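Local structure of aspartokinase (Synechocystis, 3L76) at the interface of chains A and B. The protein phosphorylates the beta-carboxyl group of L-aspartate with ATP, opening the route to lysine and threonine, and binds both of these amino acids. Coordinates in Å, arbitrary orientation; residue numbers count along the deposited sequence, not the author numbering. Chains: chain A/B, Aspartokinase.

Contact 1: the interface of chains A and B. Residues chain A 65, 68-69; chain B 75, 78-79, 82, 94.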
loop_
_atom_site.group_PDB
_atom_site.type_symbol
_atom_site.label_atom_id
_atom_site.label_comp_id
_atom_site.label_asym_id
_atom_site.label_seq_id
_atom_site.Cartn_x
_atom_site.Cartn_y
_atom_site.Cartn_z
ATOM N N GLU A 65 -2.756 5.311 -10.521
ATOM C CA GLU A 65 -3.332 5.073 -9.207
ATOM C C GLU A 65 -3.636 3.578 -9.002
ATOM O O GLU A 65 -3.427 3.039 -7.909
ATOM C CB GLU A 65 -4.587 5.937 -9.002
ATOM C CG GLU A 65 -4.425 7.396 -9.451
ATOM C CD GLU A 65 -3.305 8.134 -8.723
ATOM O OE1 GLU A 65 -2.832 7.626 -7.682
ATOM O OE2 GLU A 65 -2.902 9.227 -9.186
ATOM N N MET A 68 -0.324 1.456 -8.124
ATOM C CA MET A 68 -0.014 1.698 -6.718
ATOM C C MET A 68 -0.967 0.906 -5.828
ATOM O O MET A 68 -0.542 0.087 -5.006
ATOM C CB MET A 68 -0.116 3.194 -6.379
ATOM C CG MET A 68 -0.003 3.501 -4.870
ATOM S SD MET A 68 -0.102 5.261 -4.439
ATOM C CE MET A 68 -1.360 5.802 -5.605
ATOM N N LEU A 69 -2.261 1.154 -6.005
ATOM C CA LEU A 69 -3.284 0.476 -5.224
ATOM C C LEU A 69 -3.049 -1.033 -5.190
ATOM O O LEU A 69 -2.937 -1.642 -4.123
ATOM C CB LEU A 69 -4.660 0.782 -5.803
ATOM C CG LEU A 69 -5.861 0.567 -4.893
ATOM C CD1 LEU A 69 -7.113 0.934 -5.650
ATOM C CD2 LEU A 69 -5.928 -0.870 -4.428
ATOM N N GLN B 75 -0.983 4.126 1.658
ATOM C CA GLN B 75 -0.719 3.842 0.262
ATOM C C GLN B 75 -2.044 3.663 -0.477
ATOM O O GLN B 75 -2.263 4.288 -1.508
ATOM C CB GLN B 75 0.181 2.616 0.120
ATOM C CG GLN B 75 1.666 2.934 0.214
ATOM C CD GLN B 75 2.537 1.718 -0.021
ATOM O OE1 GLN B 75 2.493 1.112 -1.093
ATOM N NE2 GLN B 75 3.334 1.352 0.978
ATOM N N ILE B 78 -4.465 7.209 -0.057
ATOM C CA ILE B 78 -4.143 8.278 -1.002
ATOM C C ILE B 78 -4.444 7.865 -2.454
ATOM O O ILE B 78 -4.760 8.706 -3.307
ATOM C CB ILE B 78 -2.684 8.769 -0.865
ATOM C CG1 ILE B 78 -1.704 7.724 -1.394
ATOM C CG2 ILE B 78 -2.373 9.139 0.595
ATOM C CD1 ILE B 78 -0.278 8.238 -1.510
ATOM N N ALA B 79 -4.366 6.571 -2.741
ATOM C CA ALA B 79 -4.755 6.097 -4.069
ATOM C C ALA B 79 -6.256 6.297 -4.266
ATOM O O ALA B 79 -6.696 6.881 -5.265
ATOM C CB ALA B 79 -4.365 4.629 -4.279
ATOM N N SER B 82 -7.267 10.170 -4.425
ATOM C CA SER B 82 -6.846 10.874 -5.629
ATOM C C SER B 82 -7.648 10.415 -6.854
ATOM O O SER B 82 -7.877 11.202 -7.772
ATOM C CB SER B 82 -5.329 10.760 -5.848
ATOM O OG SER B 82 -4.992 9.600 -6.578
ATOM N N SER B 94 -0.848 11.150 -6.360
ATOM C CA SER B 94 -0.382 10.527 -5.132
ATOM C C SER B 94 1.136 10.437 -5.121
ATOM O O SER B 94 1.731 9.803 -5.993
ATOM C CB SER B 94 -0.994 9.134 -4.967
ATOM O OG SER B 94 -2.408 9.192 -4.978
#
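Helix 63-87 of the amino acid kinase region packs here against its own copy in the partner chain, A:Glu65, A:Met68 and A:Leu69 facing B:Gln75, B:Ile78, B:Ala79 and B:Ser82, while B:Ser94 from strand 92-96 joins from beside the helix. A:Met68 is the apolar core. Its chain runs straight out as far as the sulfur and then bends (chi3 38°), which turns the methyl CE in between two partners: CE lies 3.4 Å from B:Ser94 CB and 3.5 Å from B:Ala79 CB. The sulfur SD stays nearer the helix backbone, 3.8 Å from the carbonyl O of B:Gln75, with the end of the B:Ile78 side chain alongside. A:Leu69 adds looser contact, its CB facing the B:Ala79 methyl.

The polar half is a small cluster round one carboxylate oxygen. B:Ser94 OG hydrogen-bonds A:Glu65 OE1 at 3.2 Å, coming from above the carboxylate plane (38° out of it), and B:Ser82 OG can hydrogen-bond the same OE1 at 3.1 Å. The two hydroxyls also pair with each other, OG to OG, at 3.1 Å. Within chain B, B:Ser94 OG reaches the carbonyl O of B:Ile78 at 2.9 Å, from well above that carbonyl plane. B:Ser94 has one hydroxyl proton for two acceptors, so it may be shared or given to one of them; B:Ser82 OG may supply a proton to the carboxylate as well.

In the fold, the start of the A helix thus lies against the second half of the B helix and the neighbouring strand, and the two-fold symmetry repeats the contact with the chains exchanged.

Contact 2: the interface of chains A and B. Residues chain A 144-146; chain B 96, 98-99, 146.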
loop_
_atom_site.group_PDB
_atom_site.type_symbol
_atom_site.label_atom_id
_atom_site.label_comp_id
_atom_site.label_asym_id
_atom_site.label_seq_id
_atom_site.Cartn_x
_atom_site.Cartn_y
_atom_site.Cartn_z
ATOM N N HIS A 144 6.671 9.812 -11.825
ATOM C CA HIS A 144 7.320 8.595 -11.342
ATOM C C HIS A 144 6.453 7.901 -10.287
ATOM O O HIS A 144 5.539 8.513 -9.731
ATOM C CB HIS A 144 8.721 8.911 -10.783
ATOM N N LEU A 145 6.733 6.624 -10.027
ATOM C CA LEU A 145 6.032 5.863 -8.987
ATOM C C LEU A 145 7.020 5.013 -8.182
ATOM O O LEU A 145 7.764 4.231 -8.765
ATOM C CB LEU A 145 4.929 4.986 -9.604
ATOM N N GLU A 146 7.030 5.163 -6.854
ATOM C CA GLU A 146 8.012 4.458 -6.016
ATOM C C GLU A 146 7.828 2.930 -5.979
ATOM O O GLU A 146 8.810 2.189 -5.974
ATOM C CB GLU A 146 8.063 5.048 -4.595
ATOM C CG GLU A 146 8.578 6.483 -4.539
ATOM C CD GLU A 146 10.073 6.608 -4.838
ATOM O OE1 GLU A 146 10.760 5.567 -4.956
ATOM O OE2 GLU A 146 10.562 7.755 -4.953
ATOM N N THR B 96 4.664 9.417 -2.779
ATOM C CA THR B 96 5.008 8.413 -1.784
ATOM C C THR B 96 6.514 8.431 -1.490
ATOM O O THR B 96 7.309 8.920 -2.304
ATOM C CB THR B 96 4.570 7.004 -2.276
ATOM O OG1 THR B 96 3.648 6.417 -1.346
ATOM C CG2 THR B 96 5.773 6.089 -2.452
ATOM N N ALA B 98 10.323 8.511 -1.084
ATOM C CA ALA B 98 11.407 9.447 -1.368
ATOM C C ALA B 98 10.986 10.645 -2.219
ATOM O O ALA B 98 11.755 11.587 -2.388
ATOM C CB ALA B 98 12.562 8.721 -2.020
ATOM N N GLN B 99 9.771 10.607 -2.757
ATOM C CA GLN B 99 9.241 11.735 -3.521
ATOM C C GLN B 99 8.786 12.871 -2.594
ATOM O O GLN B 99 8.665 14.029 -3.006
ATOM C CB GLN B 99 8.081 11.281 -4.415
ATOM C CG GLN B 99 8.470 10.271 -5.488
ATOM C CD GLN B 99 7.266 9.685 -6.200
ATOM O OE1 GLN B 99 6.284 9.285 -5.566
ATOM N NE2 GLN B 99 7.338 9.624 -7.527
ATOM N N GLU B 146 11.814 1.600 1.508
ATOM C CA GLU B 146 11.325 2.494 0.458
ATOM C C GLU B 146 10.104 3.339 0.839
ATOM O O GLU B 146 9.952 4.457 0.343
ATOM C CB GLU B 146 11.015 1.690 -0.808
ATOM C CG GLU B 146 12.241 1.063 -1.474
ATOM C CD GLU B 146 13.139 2.088 -2.153
ATOM O OE1 GLU B 146 12.751 3.272 -2.228
ATOM O OE2 GLU B 146 14.234 1.705 -2.619
#
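A:Glu146 lays its side chain along B:Gln99, the two running past each other in opposite directions, with the carboxylate turned nearly perpendicular to the amide (planes 83° apart). They therefore touch through the aliphatic parts and one carboxylate oxygen rather than by pairing polar groups: A:Glu146 OE2 lies 3.3 Å from the aliphatic CG of B:Gln99, and A:Glu146 CG sits by the amide carbon CD at 3.8 Å. The base of the glutamate crosses B:Thr96 at a slant, CB meeting the methyl CG2 at 3.3 Å. The bend of the glutamate chain at its second torsion (chi2 -71°) swings the carboxylate to one side, and OE2 faces the B:Ala98 methyl.

B:Gln99 uses both ends of its amide. NE2 donates across the interface to the backbone O of A:His144 at 3.1 Å; the acceptor lies in the glutamine's amide plane, but the donor stands almost directly above the histidine's carbonyl plane (85° out of it). On the other end, OE1 accepts from the backbone N of B:Thr96 at 3.2 Å, in the carbonyl plane. Accepting from a backbone N-H on one end and donating to a backbone carbonyl on the other supports this orientation of the amide and would help hold it. Shortened to an alanine, this position would probably leave the A:His144 carbonyl and the B:Thr96 N-H without this partner and open a gap beside the A:Glu146 chain.

The side chains of A:His144 and A:Leu145 are modelled only to CB, so the loop's contribution is read mainly from its backbone. A:Glu146 also approaches its own twin, B:Glu146, the two side chains crossing at about a right angle with their carboxylates nearly parallel. Like charges this near may raise the affinity of one of them for a proton; the nearest carboxylate oxygens, A:Glu146 OE1 and B:Glu146 OE1, are 4.1 Å apart.

Contact 1 and contact 2 lie about 11 Å apart, centre to centre of their C-alpha atoms, and belong to the same two-fold interface. They share no residue, but strand 92-96 of chain B serves both, B:Ser94 in contact 1 and B:Thr96 in contact 2. Chain A answers with separate pieces, a helix for contact 1 and the loop around 144-146 for contact 2. The approach of the two Glu146 copies in contact 2 places it near the symmetry axis. Together they join the kinase regions of the two subunits, in line with an oligomeric enzyme.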